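PDB 3Q1X: serine acetyltransferase from Entamoeba histolytica, which probably catalyses acetyl transfer to the hydroxyl of L-serine, an early step of cysteine biosynthesis, and is caught here with L-serine bound. Local coordinates for residues G174-D179 with E194-Y199; V226-T231 with V244-R249. All blocks are in the same frame, centred on the assembly; numbering follows the deposited sequence.

Contact 1 of 2, residues G174-D179 with E194-Y199. With SER (serine), chain B.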
loop_
_atom_site.group_PDB
_atom_site.type_symbol
_atom_site.label_atom_id
_atom_site.label_comp_id
_atom_site.label_asym_id
_atom_site.label_seq_id
_atom_site.Cartn_x
_atom_site.Cartn_y
_atom_site.Cartn_z
ATOM N N GLY A 174 -7.147 24.401 0.501
ATOM C CA GLY A 174 -5.763 24.432 0.973
ATOM C C GLY A 174 -5.557 24.101 2.438
ATOM O O GLY A 174 -6.501 23.774 3.153
ATOM N N HIS A 175 -4.309 24.219 2.883
ATOM C CA HIS A 175 -3.892 23.809 4.222
ATOM C C HIS A 175 -4.394 22.403 4.552
ATOM O O HIS A 175 -4.903 22.151 5.647
ATOM C CB HIS A 175 -4.360 24.822 5.286
ATOM C CG HIS A 175 -3.796 26.197 5.108
ATOM N ND1 HIS A 175 -2.643 26.617 5.735
ATOM C CD2 HIS A 175 -4.233 27.249 4.379
ATOM C CE1 HIS A 175 -2.394 27.871 5.401
ATOM N NE2 HIS A 175 -3.341 28.276 4.576
ATOM N N PHE A 176 -4.247 21.503 3.588
ATOM C CA PHE A 176 -4.759 20.154 3.689
ATOM C C PHE A 176 -3.651 19.213 4.147
ATOM O O PHE A 176 -2.519 19.282 3.659
ATOM C CB PHE A 176 -5.336 19.711 2.338
ATOM C CG PHE A 176 -5.955 18.342 2.353
ATOM C CD1 PHE A 176 -7.000 18.036 3.218
ATOM C CD2 PHE A 176 -5.490 17.360 1.498
ATOM C CE1 PHE A 176 -7.569 16.755 3.231
ATOM C CE2 PHE A 176 -6.058 16.074 1.493
ATOM C CZ PHE A 176 -7.100 15.774 2.366
ATOM N N PHE A 177 -3.979 18.339 5.092
ATOM C CA PHE A 177 -3.003 17.379 5.618
ATOM C C PHE A 177 -3.599 16.009 5.892
ATOM O O PHE A 177 -4.540 15.875 6.678
ATOM C CB PHE A 177 -2.342 17.935 6.883
ATOM C CG PHE A 177 -1.307 17.015 7.508
ATOM C CD1 PHE A 177 -0.328 16.379 6.735
ATOM C CD2 PHE A 177 -1.281 16.838 8.889
ATOM C CE1 PHE A 177 0.633 15.550 7.331
ATOM C CE2 PHE A 177 -0.322 16.019 9.499
ATOM C CZ PHE A 177 0.635 15.371 8.717
ATOM N N ILE A 178 -3.042 14.993 5.232
ATOM C CA ILE A 178 -3.301 13.601 5.564
ATOM C C ILE A 178 -2.057 13.058 6.283
ATOM O O ILE A 178 -0.989 12.969 5.692
ATOM C CB ILE A 178 -3.602 12.733 4.311
ATOM C CG1 ILE A 178 -4.874 13.209 3.602
ATOM C CG2 ILE A 178 -3.721 11.268 4.701
ATOM C CD1 ILE A 178 -4.955 12.813 2.143
ATOM N N ASP A 179 -2.200 12.709 7.557
ATOM C CA ASP A 179 -1.115 12.098 8.309
ATOM C C ASP A 179 -1.232 10.592 8.261
ATOM O O ASP A 179 -2.325 10.046 8.454
ATOM C CB ASP A 179 -1.148 12.556 9.771
ATOM C CG ASP A 179 0.178 12.361 10.483
ATOM O OD1 ASP A 179 1.188 11.920 9.868
ATOM O OD2 ASP A 179 0.223 12.670 11.683
ATOM N N GLU A 194 -10.987 24.208 3.903
ATOM C CA GLU A 194 -9.636 24.569 4.312
ATOM C C GLU A 194 -9.289 23.911 5.642
ATOM O O GLU A 194 -10.178 23.632 6.450
ATOM C CB GLU A 194 -9.546 26.099 4.462
ATOM C CG GLU A 194 -8.149 26.698 4.383
ATOM C CD GLU A 194 -7.658 26.900 2.958
ATOM O OE1 GLU A 194 -6.450 27.169 2.784
ATOM O OE2 GLU A 194 -8.469 26.789 2.009
ATOM N N TRP A 195 -7.997 23.677 5.877
ATOM C CA TRP A 195 -7.517 23.174 7.163
ATOM C C TRP A 195 -8.174 21.866 7.594
ATOM O O TRP A 195 -8.637 21.728 8.728
ATOM C CB TRP A 195 -7.657 24.248 8.255
ATOM C CG TRP A 195 -6.531 25.206 8.272
ATOM C CD1 TRP A 195 -6.549 26.499 7.853
ATOM C CD2 TRP A 195 -5.208 24.951 8.751
ATOM N NE1 TRP A 195 -5.315 27.076 8.041
ATOM C CE2 TRP A 195 -4.471 26.145 8.592
ATOM C CE3 TRP A 195 -4.573 23.826 9.301
ATOM C CZ2 TRP A 195 -3.123 26.248 8.956
ATOM C CZ3 TRP A 195 -3.228 23.927 9.663
ATOM C CH2 TRP A 195 -2.522 25.133 9.489
ATOM N N CYS A 196 -8.222 20.907 6.677
ATOM C CA CYS A 196 -8.712 19.580 7.009
ATOM C C CYS A 196 -7.524 18.711 7.370
ATOM O O CYS A 196 -6.526 18.667 6.643
ATOM C CB CYS A 196 -9.505 18.969 5.857
ATOM S SG CYS A 196 -10.366 17.457 6.307
ATOM N N ARG A 197 -7.619 18.063 8.524
ATOM C CA ARG A 197 -6.593 17.146 8.993
ATOM C C ARG A 197 -7.183 15.747 9.051
ATOM O O ARG A 197 -8.144 15.505 9.778
ATOM C CB ARG A 197 -6.092 17.568 10.375
ATOM C CG ARG A 197 -4.882 16.803 10.870
ATOM C CD ARG A 197 -4.422 17.355 12.209
ATOM N NE ARG A 197 -4.005 18.753 12.109
ATOM C CZ ARG A 197 -3.762 19.554 13.141
ATOM N NH1 ARG A 197 -3.907 19.119 14.390
ATOM N NH2 ARG A 197 -3.382 20.803 12.921
ATOM N N ILE A 198 -6.606 14.830 8.282
ATOM C CA ILE A 198 -7.156 13.480 8.127
ATOM C C ILE A 198 -6.113 12.425 8.473
ATOM O O ILE A 198 -4.972 12.500 8.015
ATOM C CB ILE A 198 -7.688 13.246 6.677
ATOM C CG1 ILE A 198 -8.875 14.169 6.379
ATOM C CG2 ILE A 198 -8.049 11.776 6.432
ATOM C CD1 ILE A 198 -9.438 14.043 4.964
ATOM N N TYR A 199 -6.526 11.437 9.258
ATOM C CA TYR A 199 -5.671 10.336 9.657
ATOM C C TYR A 199 -5.905 9.046 8.864
ATOM O O TYR A 199 -6.824 8.947 8.022
ATOM C CB TYR A 199 -5.799 10.089 11.160
ATOM C CG TYR A 199 -5.161 11.185 11.953
ATOM C CD1 TYR A 199 -3.806 11.125 12.290
ATOM C CD2 TYR A 199 -5.890 12.323 12.327
ATOM C CE1 TYR A 199 -3.199 12.154 13.003
ATOM C CE2 TYR A 199 -5.288 13.364 13.043
ATOM C CZ TYR A 199 -3.945 13.266 13.379
ATOM O OH TYR A 199 -3.338 14.283 14.075
HETATM N N SER B . 2.206 11.936 13.394
HETATM C CA SER B . 1.517 12.214 14.691
HETATM C C SER B . 2.515 12.213 15.839
HETATM O O SER B . 3.697 11.928 15.650
HETATM C CB SER B . 0.417 11.179 14.945
HETATM O OG SER B . 0.968 9.880 15.131
HETATM O OXT SER B . 2.159 12.497 16.976
HETATM O O HOH W 1 -7.860 21.191 3.851
HETATM O O HOH W 2 -4.784 20.490 7.867
HETATM O O HOH W 3 -0.836 14.393 13.439
#
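His175 lies flat over the indole of Trp195, one aromatic ring per coil at the same corner of the left-handed beta-helix. The imidazole and the five-membered ring of Trp195 form an offset stack, centroids 4.2 Å apart and planes at 17°; CG of His175 anti to the carbonyl carbon (chi1 -62°) lays the imidazole along the indole. His175 CB adds a CH-pi contact, 3.5 Å from the centroid of that five-membered ring. Positive phi at both residues turns the two coils alike. Before the corner, OE2 of the bent Glu194 receives a weak bond from Gly174 N; a residue without a side chain probably helps the carboxylate to lie close. Trp195 N bonds Gly174 O at 3.1 Å, and a water carries the ladder on from Gly174 O to Cys196 N. True parallel pairing follows: Phe177 N reaches Cys196 O, Ile198 N reaches Phe177 O at 2.8 Å, and Asp179 N reaches Ile198 O. Phe176, Ile178 and Ile198 are apolar, as suits the prism interior; Phe176 CE1 meets Ile198 CD1 at the ring edge, 3.7 Å away. At the far end Asp179 OD2 accepts hydrogen bonds from the amino N of the bound serine, 2.7 Å away, and from a water that in turn accepts one from Tyr199 OH, itself bonded to His208 of the second subunit. Asp114 of the same chain and Arg222 of the second subunit also bond the serine. Phe177 faces helix 82-113, Phe176 touches helix 128-144, and strand 231-232 flanks 197-198.

Contact 2 of 2, residues V226-T231 with V244-R249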
loop_
_atom_site.group_PDB
_atom_site.type_symbol
_atom_site.label_atom_id
_atom_site.label_comp_id
_atom_site.label_asym_id
_atom_site.label_seq_id
_atom_site.Cartn_x
_atom_site.Cartn_y
_atom_site.Cartn_z
ATOM N N VAL A 226 -17.483 18.586 3.681
ATOM C CA VAL A 226 -16.811 18.871 4.937
ATOM C C VAL A 226 -16.381 20.341 4.934
ATOM O O VAL A 226 -15.854 20.836 3.937
ATOM C CB VAL A 226 -15.594 17.914 5.132
ATOM C CG1 VAL A 226 -14.794 18.285 6.340
ATOM C CG2 VAL A 226 -16.051 16.458 5.248
ATOM N N GLY A 227 -16.632 21.038 6.041
ATOM C CA GLY A 227 -16.299 22.462 6.175
ATOM C C GLY A 227 -14.833 22.710 6.479
ATOM O O GLY A 227 -13.965 21.911 6.103
ATOM N N ASP A 228 -14.558 23.825 7.155
ATOM C CA ASP A 228 -13.193 24.242 7.481
ATOM C C ASP A 228 -12.791 23.808 8.885
ATOM O O ASP A 228 -13.644 23.629 9.758
ATOM C CB ASP A 228 -13.060 25.763 7.351
ATOM C CG ASP A 228 -13.461 26.274 5.978
ATOM O OD1 ASP A 228 -13.277 25.550 4.980
ATOM O OD2 ASP A 228 -13.949 27.421 5.892
ATOM N N TYR A 229 -11.492 23.618 9.097
ATOM C CA TYR A 229 -10.956 23.266 10.415
ATOM C C TYR A 229 -11.574 21.991 11.001
ATOM O O TYR A 229 -11.931 21.935 12.186
ATOM C CB TYR A 229 -11.106 24.443 11.381
ATOM C CG TYR A 229 -10.309 25.652 10.970
ATOM C CD1 TYR A 229 -8.968 25.767 11.318
ATOM C CD2 TYR A 229 -10.892 26.678 10.221
ATOM C CE1 TYR A 229 -8.223 26.866 10.935
ATOM C CE2 TYR A 229 -10.153 27.790 9.833
ATOM C CZ TYR A 229 -8.819 27.876 10.198
ATOM O OH TYR A 229 -8.071 28.973 9.828
ATOM N N VAL A 230 -11.696 20.974 10.154
ATOM C CA VAL A 230 -12.220 19.681 10.557
ATOM C C VAL A 230 -11.069 18.708 10.745
ATOM O O VAL A 230 -10.143 18.662 9.926
ATOM C CB VAL A 230 -13.209 19.132 9.510
ATOM C CG1 VAL A 230 -13.639 17.696 9.829
ATOM C CG2 VAL A 230 -14.411 20.058 9.393
ATOM N N THR A 231 -11.126 17.951 11.836
ATOM C CA THR A 231 -10.164 16.877 12.085
ATOM C C THR A 231 -10.891 15.543 12.127
ATOM O O THR A 231 -11.856 15.368 12.884
ATOM C CB THR A 231 -9.374 17.101 13.390
ATOM O OG1 THR A 231 -8.876 18.439 13.412
ATOM C CG2 THR A 231 -8.198 16.126 13.496
ATOM N N VAL A 244 -20.785 17.848 6.927
ATOM C CA VAL A 244 -20.049 18.068 8.162
ATOM C C VAL A 244 -19.674 19.552 8.229
ATOM O O VAL A 244 -19.086 20.109 7.289
ATOM C CB VAL A 244 -18.792 17.163 8.260
ATOM C CG1 VAL A 244 -18.048 17.414 9.560
ATOM C CG2 VAL A 244 -19.172 15.689 8.143
ATOM N N GLY A 245 -20.037 20.195 9.333
ATOM C CA GLY A 245 -19.802 21.625 9.505
ATOM C C GLY A 245 -18.347 21.953 9.779
ATOM O O GLY A 245 -17.494 21.061 9.800
ATOM N N SER A 246 -18.066 23.235 9.994
ATOM C CA SER A 246 -16.715 23.687 10.305
ATOM C C SER A 246 -16.386 23.421 11.769
ATOM O O SER A 246 -17.286 23.174 12.578
ATOM C CB SER A 246 -16.536 25.171 9.964
ATOM O OG SER A 246 -16.516 25.373 8.557
ATOM N N HIS A 247 -15.094 23.452 12.098
ATOM C CA HIS A 247 -14.619 23.265 13.474
ATOM C C HIS A 247 -15.240 22.020 14.130
ATOM O O HIS A 247 -15.748 22.071 15.253
ATOM C CB HIS A 247 -14.847 24.539 14.311
ATOM C CG HIS A 247 -14.128 25.745 13.786
ATOM N ND1 HIS A 247 -14.725 26.663 12.946
ATOM C CD2 HIS A 247 -12.864 26.186 13.984
ATOM C CE1 HIS A 247 -13.857 27.611 12.644
ATOM N NE2 HIS A 247 -12.719 27.346 13.261
ATOM N N VAL A 248 -15.201 20.908 13.398
ATOM C CA VAL A 248 -15.700 19.626 13.877
ATOM C C VAL A 248 -14.521 18.692 14.165
ATOM O O VAL A 248 -13.576 18.610 13.380
ATOM C CB VAL A 248 -16.674 18.978 12.849
ATOM C CG1 VAL A 248 -16.996 17.543 13.220
ATOM C CG2 VAL A 248 -17.965 19.797 12.742
ATOM N N ARG A 249 -14.577 18.021 15.312
ATOM C CA ARG A 249 -13.607 16.994 15.679
ATOM C C ARG A 249 -14.305 15.636 15.638
ATOM O O ARG A 249 -15.346 15.447 16.274
ATOM C CB ARG A 249 -13.045 17.268 17.081
ATOM C CG ARG A 249 -12.208 18.542 17.198
ATOM C CD ARG A 249 -12.261 19.142 18.614
ATOM N NE ARG A 249 -11.225 20.158 18.829
ATOM C CZ ARG A 249 -10.332 20.145 19.819
ATOM N NH1 ARG A 249 -10.332 19.172 20.728
ATOM N NH2 ARG A 249 -9.433 21.118 19.906
HETATM O O HOH W 4 -16.160 28.102 8.174
#
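Tyr229 and His247 lie side by side with their rings nearly parallel (planes at 5°) but slid apart, centroids 4.9 Å from each other, so the overlap is slight and CB of Tyr229 is what rests over a face of the imidazole. Positive phi at both marks matching corners: the segments are neighbouring turns of the left-handed beta-helix, within its hexapeptide-repeat region. Just before them, Ser246 OG accepts Asp228 N at 2.9 Å in a fairly straight bond, a small hydroxyl standing in for a backbone acceptor, and His247 N returns a bond to Asp228 O at 2.8 Å. Glycine suits position 227, where Ser246 OG approaches Gly227 CA to 3.8 Å. Inside, branched valines fill the core: CG2 of Val226 meets CB of Val244, and CG2 of Val230 presses to 3.3 Å from Gly245 O, a buried carbonyl without a polar partner. Further out, a water links Ser246 OG to Asp228 OD2, while Asp228 OD1 takes Glu194 N of the preceding coil. Glu212 of the second subunit bonds Tyr229 OH. The two corners thus carry strands 225-226 and 243-244 of one parallel sheet over into strands 231-232 and 248-250 of the next.

In the fold
Leaving the helices of the N-terminal half, the chain enters the left-handed beta-helix. Contact 1 closes its loop where residues 194-199 return beside 174-179 by way of strands 185-186 and 191-192. The chain then runs through strand 203-205 and a long excursion before contact 2 closes a second loop, from 226-231 to 244-249, through strand 237-239. The loops follow in series, neither nested nor crossed. They are successive levels of one corner, centres about 11 Å apart, joined where Arg197 N meets Val230 O and where Trp195 stacks on Tyr229. Both add pairs to the sheet of strands 177-178 to 264-266, and contact 2 also reaches back into that of 225-226 and 243-244.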